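Transcription regulator, Crp family (Thermus thermophilus, PDB 4EV0) binds cAMP and, as a homodimer with winged helix-turn-helix DNA-binding domains, activates transcription from a set of promoters in a cAMP-dependent manner. Local coordinates at the interface of chains A and B. Coordinates in Å, arbitrary orientation; residue numbers count along the deposited sequence, not the author numbering. Chains: chain A/B, Transcription regulator, Crp family.

Contact 1: the interface of chains A and B. Residues chain A 117, 120-121; chain B 80, 102, 105, 109, 116, 119.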
ATOM      1  N   HIS A 117       5.489 -21.927   5.576  1.00 53.33           N
ATOM      2  CA  HIS A 117       6.623 -21.295   4.899  1.00 54.74           C
ATOM      3  C   HIS A 117       6.266 -20.803   3.507  1.00 58.23           C
ATOM      4  O   HIS A 117       6.636 -19.700   3.128  1.00 58.20           O
ATOM      5  CB  HIS A 117       7.803 -22.259   4.755  1.00 55.87           C
ATOM      6  CG  HIS A 117       8.864 -21.764   3.814  1.00 57.11           C
ATOM      7  ND1 HIS A 117       9.766 -20.780   4.156  1.00 55.34           N
ATOM      8  CD2 HIS A 117       9.152 -22.105   2.534  1.00 60.68           C
ATOM      9  CE1 HIS A 117      10.567 -20.539   3.133  1.00 58.33           C
ATOM     10  NE2 HIS A 117      10.218 -21.333   2.137  1.00 61.54           N
ATOM     11  N   ALA A 120       4.187 -17.647   3.780  1.00 53.64           N
ATOM     12  CA  ALA A 120       4.996 -16.482   4.089  1.00 51.12           C
ATOM     13  C   ALA A 120       5.792 -16.030   2.854  1.00 54.75           C
ATOM     14  O   ALA A 120       5.932 -14.825   2.588  1.00 54.92           O
ATOM     15  CB  ALA A 120       5.920 -16.760   5.273  1.00 47.88           C
ATOM     16  N   ALA A 121       6.281 -17.006   2.085  1.00 49.17           N
ATOM     17  CA  ALA A 121       7.095 -16.717   0.905  1.00 53.17           C
ATOM     18  C   ALA A 121       6.284 -15.959  -0.132  1.00 56.49           C
ATOM     19  O   ALA A 121       6.802 -15.070  -0.805  1.00 57.10           O
ATOM     20  CB  ALA A 121       7.653 -17.995   0.303  1.00 55.61           C
TER
ATOM     21  N   LEU B  80      13.163 -15.800   2.862  1.00 57.17           N
ATOM     22  CA  LEU B  80      12.071 -16.635   2.397  1.00 57.60           C
ATOM     23  C   LEU B  80      12.166 -16.992   0.923  1.00 61.21           C
ATOM     24  O   LEU B  80      12.021 -18.160   0.570  1.00 65.63           O
ATOM     25  CB  LEU B  80      10.738 -15.955   2.699  1.00 56.85           C
ATOM     26  CG  LEU B  80      10.332 -15.957   4.172  1.00 54.16           C
ATOM     27  CD1 LEU B  80       9.240 -14.923   4.416  1.00 51.76           C
ATOM     28  CD2 LEU B  80       9.878 -17.370   4.600  1.00 56.14           C
ATOM     29  N   ARG B 102      19.107 -19.138   6.708  1.00 67.05           N
ATOM     30  CA  ARG B 102      18.051 -19.857   6.012  1.00 69.32           C
ATOM     31  C   ARG B 102      18.016 -21.346   6.390  1.00 74.51           C
ATOM     32  O   ARG B 102      16.945 -21.907   6.641  1.00 72.04           O
ATOM     33  CB  ARG B 102      18.189 -19.671   4.501  1.00 72.48           C
ATOM     34  CG  ARG B 102      16.970 -20.141   3.744  1.00 75.78           C
ATOM     35  CD  ARG B 102      17.058 -19.831   2.266  1.00 77.38           C
ATOM     36  NE  ARG B 102      16.325 -20.832   1.499  1.00 80.14           N
ATOM     37  CZ  ARG B 102      15.020 -20.785   1.227  1.00 81.48           C
ATOM     38  NH1 ARG B 102      14.272 -19.761   1.638  1.00 77.44           N
ATOM     39  NH2 ARG B 102      14.464 -21.765   0.525  1.00 83.19           N
ATOM     40  N   TYR B 105      16.709 -21.650   9.917  1.00 61.46           N
ATOM     41  CA  TYR B 105      15.289 -21.368   9.907  1.00 60.56           C
ATOM     42  C   TYR B 105      14.495 -22.609   9.462  1.00 62.67           C
ATOM     43  O   TYR B 105      13.482 -22.958  10.071  1.00 62.57           O
ATOM     44  CB  TYR B 105      15.012 -20.159   9.001  1.00 58.55           C
ATOM     45  CG  TYR B 105      13.633 -20.135   8.411  1.00 57.87           C
ATOM     46  CD1 TYR B 105      12.574 -19.538   9.091  1.00 56.27           C
ATOM     47  CD2 TYR B 105      13.383 -20.703   7.171  1.00 59.79           C
ATOM     48  CE1 TYR B 105      11.301 -19.518   8.555  1.00 56.18           C
ATOM     49  CE2 TYR B 105      12.101 -20.690   6.617  1.00 61.22           C
ATOM     50  CZ  TYR B 105      11.065 -20.092   7.313  1.00 58.99           C
ATOM     51  OH  TYR B 105       9.796 -20.080   6.770  1.00 59.40           O
ATOM     52  N   ILE B 109      11.458 -24.358  11.869  1.00 60.87           N
ATOM     53  CA  ILE B 109      10.014 -24.427  11.634  1.00 62.75           C
ATOM     54  C   ILE B 109       9.513 -25.869  11.635  1.00 66.28           C
ATOM     55  O   ILE B 109       8.341 -26.113  11.900  1.00 66.59           O
ATOM     56  CB  ILE B 109       9.575 -23.687  10.355  1.00 58.31           C
ATOM     57  CG1 ILE B 109      10.136 -24.361   9.108  1.00 60.36           C
ATOM     58  CG2 ILE B 109       9.997 -22.222  10.422  1.00 55.03           C
ATOM     59  CD1 ILE B 109       9.544 -23.827   7.836  1.00 61.77           C
ATOM     60  N   ALA B 116       6.887 -20.056  11.303  1.00 64.82           N
ATOM     61  CA  ALA B 116       6.618 -19.757   9.909  1.00 64.83           C
ATOM     62  C   ALA B 116       5.307 -18.990   9.788  1.00 63.52           C
ATOM     63  O   ALA B 116       5.230 -18.002   9.059  1.00 63.21           O
ATOM     64  CB  ALA B 116       6.565 -21.032   9.084  1.00 65.16           C
ATOM     65  N   LEU B 119       5.639 -15.367  10.786  1.00 58.95           N
ATOM     66  CA  LEU B 119       6.232 -14.544   9.730  1.00 59.74           C
ATOM     67  C   LEU B 119       5.151 -14.150   8.725  1.00 61.55           C
ATOM     68  O   LEU B 119       5.045 -12.981   8.337  1.00 63.48           O
ATOM     69  CB  LEU B 119       7.363 -15.268   8.996  1.00 57.73           C
ATOM     70  CG  LEU B 119       8.744 -15.403   9.656  1.00 62.02           C
ATOM     71  CD1 LEU B 119       9.588 -16.428   8.903  1.00 59.96           C
ATOM     72  CD2 LEU B 119       9.462 -14.077   9.703  1.00 64.07           C
TER
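A:His117, from the long helix 113-155, inserts its imidazole between B:Tyr105 and B:Leu80 of the other subunit. Its ND1 lies 2.7 Å from the phenol oxygen OH of B:Tyr105 in a nearly straight hydrogen bond, 160° at H, whose direction the coordinates do not settle. The hydroxyl sits in the plane of the imidazole at its edge, and ND1 in turn lies in the plane of the phenol ring. The two side chains cross at a slant. CG of A:His117 stands anti to the backbone N (chi1 167°), which carries the ring away from its own helix toward chain B. B:Leu80 runs past the histidine in the opposite direction and divides its branches: CD2 touches CE1 of A:His117 at 3.6 Å, while CD1 packs on CB of A:Ala120 at 3.9 Å. At the base of the side chain, CD1 of B:Ile109 reaches CB of A:His117, also at 3.9 Å. B:Tyr105 and B:Ile109 both belong to helix 102-111, so one helix supplies polar and apolar support to this part of the homodimer interface. In the second shell, B:Arg102 at the start of that helix steadies B:Leu80: its NH1 donates to the backbone O of B:Leu80 at 3.0 Å, from above the carbonyl plane.

Contact 2: the interface of chains A and B. Residues chain A 77-78, 81, 83-84; chain B 124-125, 128.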
ATOM      1  N   MET A  77      -5.137 -13.261   3.536  1.00 54.85           N
ATOM      2  CA  MET A  77      -5.085 -12.229   4.574  1.00 57.72           C
ATOM      3  C   MET A  77      -5.974 -12.495   5.786  1.00 57.87           C
ATOM      4  O   MET A  77      -5.476 -12.594   6.911  1.00 61.19           O
ATOM      5  CB  MET A  77      -5.467 -10.856   4.017  1.00 60.32           C
ATOM      6  CG  MET A  77      -4.654 -10.392   2.836  1.00 61.80           C
ATOM      7  SD  MET A  77      -2.972  -9.888   3.218  1.00 67.07           S
ATOM      8  CE  MET A  77      -2.348  -9.977   1.545  1.00 66.98           C
ATOM      9  N   SER A  78      -7.288 -12.570   5.563  1.00 44.91           N
ATOM     10  CA  SER A  78      -8.238 -12.834   6.648  1.00 47.69           C
ATOM     11  C   SER A  78      -7.928 -14.156   7.324  1.00 47.70           C
ATOM     12  O   SER A  78      -8.152 -14.321   8.530  1.00 49.16           O
ATOM     13  CB  SER A  78      -9.682 -12.879   6.141  1.00 45.95           C
ATOM     14  OG  SER A  78     -10.015 -11.684   5.460  1.00 48.50           O
ATOM     15  N   ASP A  81      -4.727 -13.090   9.619  1.00 56.88           N
ATOM     16  CA  ASP A  81      -4.853 -12.112  10.705  1.00 61.19           C
ATOM     17  C   ASP A  81      -6.269 -11.889  11.229  1.00 61.78           C
ATOM     18  O   ASP A  81      -6.485 -11.052  12.110  1.00 66.03           O
ATOM     19  CB  ASP A  81      -4.225 -10.756  10.323  1.00 64.12           C
ATOM     20  CG  ASP A  81      -4.984 -10.026   9.204  1.00 62.48           C
ATOM     21  OD1 ASP A  81      -6.225 -10.167   9.082  1.00 60.10           O
ATOM     22  OD2 ASP A  81      -4.323  -9.288   8.435  1.00 63.61           O
ATOM     23  N   GLY A  83      -8.599 -10.281   9.977  1.00 59.59           N
ATOM     24  CA  GLY A  83      -9.136  -8.975   9.615  1.00 60.56           C
ATOM     25  C   GLY A  83     -10.048  -9.052   8.405  1.00 58.02           C
ATOM     26  O   GLY A  83     -10.350 -10.138   7.943  1.00 53.84           O
ATOM     27  N   GLU A  84     -10.487  -7.909   7.886  1.00 55.23           N
ATOM     28  CA  GLU A  84     -11.416  -7.894   6.754  1.00 53.58           C
ATOM     29  C   GLU A  84     -10.770  -8.434   5.493  1.00 49.05           C
ATOM     30  O   GLU A  84      -9.562  -8.379   5.342  1.00 51.06           O
ATOM     31  CB  GLU A  84     -11.877  -6.470   6.443  1.00 57.12           C
ATOM     32  CG  GLU A  84     -10.780  -5.563   5.864  1.00 57.72           C
ATOM     33  CD  GLU A  84     -11.290  -4.178   5.459  1.00 62.96           C
ATOM     34  OE1 GLU A  84     -12.415  -3.812   5.859  1.00 65.82           O
ATOM     35  OE2 GLU A  84     -10.569  -3.454   4.731  1.00 63.61           O
TER
ATOM     36  N   ALA B 124       1.536 -10.045   6.557  1.00 53.90           N
ATOM     37  CA  ALA B 124       0.156  -9.668   6.306  1.00 56.51           C
ATOM     38  C   ALA B 124      -0.128  -8.318   6.954  1.00 59.43           C
ATOM     39  O   ALA B 124      -0.749  -7.474   6.339  1.00 61.56           O
ATOM     40  CB  ALA B 124      -0.812 -10.745   6.799  1.00 53.79           C
ATOM     41  N   ARG B 125       0.355  -8.121   8.176  1.00 73.09           N
ATOM     42  CA  ARG B 125       0.225  -6.851   8.889  1.00 77.74           C
ATOM     43  C   ARG B 125       0.848  -5.698   8.098  1.00 79.99           C
ATOM     44  O   ARG B 125       0.300  -4.596   8.055  1.00 81.46           O
ATOM     45  CB  ARG B 125       0.855  -6.966  10.293  1.00 80.80           C
ATOM     46  CG  ARG B 125       0.912  -5.675  11.144  1.00 85.01           C
ATOM     47  CD  ARG B 125      -0.480  -5.195  11.596  1.00 90.64           C
ATOM     48  NE  ARG B 125      -1.467  -6.278  11.562  1.00 91.92           N
ATOM     49  CZ  ARG B 125      -2.695  -6.172  11.046  1.00 89.80           C
ATOM     50  NH1 ARG B 125      -3.115  -5.016  10.526  1.00 90.08           N
ATOM     51  NH2 ARG B 125      -3.503  -7.230  11.056  1.00 86.11           N
ATOM     52  N   ARG B 128      -1.177  -4.689   4.979  1.00 67.36           N
ATOM     53  CA  ARG B 128      -2.330  -3.891   5.352  1.00 68.75           C
ATOM     54  C   ARG B 128      -1.954  -2.425   5.552  1.00 72.82           C
ATOM     55  O   ARG B 128      -2.677  -1.521   5.131  1.00 76.49           O
ATOM     56  CB  ARG B 128      -3.007  -4.474   6.591  1.00 66.47           C
ATOM     57  CG  ARG B 128      -3.826  -5.708   6.266  1.00 66.88           C
ATOM     58  CD  ARG B 128      -4.737  -6.113   7.407  1.00 69.65           C
ATOM     59  NE  ARG B 128      -5.277  -7.458   7.228  1.00 66.29           N
ATOM     60  CZ  ARG B 128      -6.402  -7.728   6.566  1.00 69.31           C
ATOM     61  NH1 ARG B 128      -7.111  -6.747   6.012  1.00 68.30           N
ATOM     62  NH2 ARG B 128      -6.814  -8.989   6.455  1.00 66.08           N
TER
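After helix 76-81 the chain runs extended through A:Gly83 and A:Glu84 (psi 156° at the latter), presenting the carbonyl O of A:Glu84 to B:Arg128. The guanidinium meets this O end-on and nearly in its own plane: NH1 and NH2 of B:Arg128 each donate to O of A:Glu84 at 3.0 Å, with 144° at H for both, a fork that restrains its rotation. An extended chain from CG to NE carries B:Arg128 out of helix 114-135 to that carbonyl. CA of A:Gly83 lies over one guanidinium face near the rim, and CB of A:Met77 is 3.4 Å from NH2 of B:Arg128. A:Asp81 approaches from the opposite direction, its carboxylate turned 48° from the guanidinium, and pairs with it as a salt bridge, though OD2 of A:Asp81 is modelled too close to NE of B:Arg128 for the detailed geometry to be trusted. B:Arg125, bent at chi2 and chi3, curls back to the acid, its NH2 making a longer salt bridge of 3.4 Å to OD2 of A:Asp81. Two arginines of one helix thus converge on one aspartate beside the cAMP-binding residues A:Met77 and A:Ser78, which could couple ligand pocket and dimer. Within chain A, probably helping to hold the turn that presents A:Glu84, OG of A:Ser78 donates to O of A:Gly83 at 2.9 Å.

Contact 3: the interface of chains A and B. Residues chain A 55, 57, 86; chain B 131, 135.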
ATOM      1  N   ARG A  55     -11.074  -4.302  -5.753  1.00 72.52           N
ATOM      2  CA  ARG A  55     -11.044  -3.530  -4.525  1.00 74.40           C
ATOM      3  C   ARG A  55     -11.794  -2.206  -4.744  1.00 81.58           C
ATOM      4  O   ARG A  55     -11.825  -1.671  -5.854  1.00 83.17           O
ATOM      5  CB  ARG A  55      -9.581  -3.323  -4.097  1.00 69.30           C
ATOM      6  CG  ARG A  55      -9.367  -2.564  -2.796  1.00 71.21           C
ATOM      7  CD  ARG A  55      -7.968  -2.824  -2.208  1.00 70.80           C
ATOM      8  NE  ARG A  55      -7.566  -1.767  -1.280  1.00 72.55           N
ATOM      9  CZ  ARG A  55      -7.923  -1.697   0.005  1.00 72.39           C
ATOM     10  NH1 ARG A  55      -8.692  -2.636   0.536  1.00 68.05           N
ATOM     11  NH2 ARG A  55      -7.504  -0.683   0.767  1.00 74.87           N
ATOM     12  N   HIS A  57     -12.201   1.647  -4.326  1.00148.20           N
ATOM     13  CA  HIS A  57     -11.321   2.787  -4.127  1.00152.21           C
ATOM     14  C   HIS A  57     -12.020   4.138  -4.157  1.00156.40           C
ATOM     15  O   HIS A  57     -11.913   4.878  -5.134  1.00159.29           O
ATOM     16  CB  HIS A  57     -10.182   2.766  -5.146  1.00153.22           C
ATOM     17  CG  HIS A  57      -8.974   2.023  -4.676  1.00150.20           C
ATOM     18  ND1 HIS A  57      -8.678   0.740  -5.089  1.00145.36           N
ATOM     19  CD2 HIS A  57      -7.991   2.374  -3.814  1.00150.39           C
ATOM     20  CE1 HIS A  57      -7.561   0.339  -4.510  1.00144.39           C
ATOM     21  NE2 HIS A  57      -7.124   1.312  -3.729  1.00148.84           N
ATOM     22  N   SER A  86      -9.559  -7.722   2.047  1.00 46.94           N
ATOM     23  CA  SER A  86      -9.106  -6.439   1.496  1.00 49.68           C
ATOM     24  C   SER A  86      -9.498  -6.293   0.028  1.00 51.46           C
ATOM     25  O   SER A  86      -9.113  -5.333  -0.629  1.00 54.44           O
ATOM     26  CB  SER A  86      -7.585  -6.294   1.642  1.00 48.54           C
ATOM     27  OG  SER A  86      -6.910  -7.276   0.873  1.00 46.58           O
TER
ATOM     28  N   ASP B 131      -1.578  -0.970   2.074  1.00 79.97           N
ATOM     29  CA  ASP B 131      -2.830  -0.609   1.398  1.00 81.80           C
ATOM     30  C   ASP B 131      -3.308   0.750   1.910  1.00 85.25           C
ATOM     31  O   ASP B 131      -3.847   1.562   1.150  1.00 86.54           O
ATOM     32  CB  ASP B 131      -3.928  -1.665   1.616  1.00 79.43           C
ATOM     33  CG  ASP B 131      -3.783  -2.888   0.693  1.00 81.74           C
ATOM     34  OD1 ASP B 131      -3.555  -2.700  -0.524  1.00 84.70           O
ATOM     35  OD2 ASP B 131      -3.907  -4.042   1.187  1.00 78.30           O
ATOM     36  N   ASP B 135      -4.001   4.832   0.120  1.00104.03           N
ATOM     37  CA  ASP B 135      -5.240   5.597   0.200  1.00105.96           C
ATOM     38  C   ASP B 135      -5.085   6.960   0.902  1.00110.08           C
ATOM     39  O   ASP B 135      -6.019   7.761   0.925  1.00113.42           O
ATOM     40  CB  ASP B 135      -6.329   4.761   0.900  1.00104.92           C
ATOM     41  CG  ASP B 135      -6.678   3.463   0.145  1.00105.07           C
ATOM     42  OD1 ASP B 135      -6.707   3.473  -1.107  1.00106.46           O
ATOM     43  OD2 ASP B 135      -6.937   2.431   0.810  1.00 98.82           O
TER
HETATM   44  O   HOH W   1      -4.077  -6.558   0.714  1.00 59.16           O
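A:Arg55, B:Asp131 and B:Asp135 form a polar bridge between strand 51-56 of one subunit and the end of helix 114-135 of the other. The arginine reaches across with CG anti to its own N (chi1 -178°) and a chain extended as far as NE. NH2 of A:Arg55 pairs with OD2 of B:Asp135 in a salt bridge of 3.2 Å; as a hydrogen bond it is weak, 129° at H, even though the guanidinium and carboxylate planes are turned by only 24°. B:Asp131 lies over one guanidinium face, offset toward the rim, with its OD1 4.2 Å from NE of A:Arg55, and so probably adds a general electrostatic pull. Within chain A, NH1 of A:Arg55 donates to the backbone O of A:Ser86 at 3.0 Å, helping to fix the guanidinium beside the acids. The side chain of A:Ser86 joins B:Asp131 through a water, which stands 2.9 Å from OG of the serine and 2.6 Å from OD2 of the aspartate. A:His57, near the other carboxylate oxygen of B:Asp135, is poorly ordered and its contact is doubtful. Because A:Ser86 also binds cAMP, the site links the ligand pocket to the partner's long helix and may help to set how the cyclic nucleotide-binding domain sits against it.

Contact 1 and contact 2 lie about 18 Å apart, contact 2 and contact 3 about 13 Å, and contact 1 and contact 3 about 27 Å, measured between the centres of their C-alpha atoms. Helix 114-135 of chain B skirts contact 1 through B:Ala116 and B:Leu119, then supplies the arginines of contact 2 and the aspartates of contact 3; in contact 1 the main part falls to helix 113-155 of chain A. Helix 76-81 serves contact 1 from chain B and contact 2 from chain A. With cAMP-binding residues in contacts 2 and 3, ligand binding could be felt along the long helices that pair the subunits.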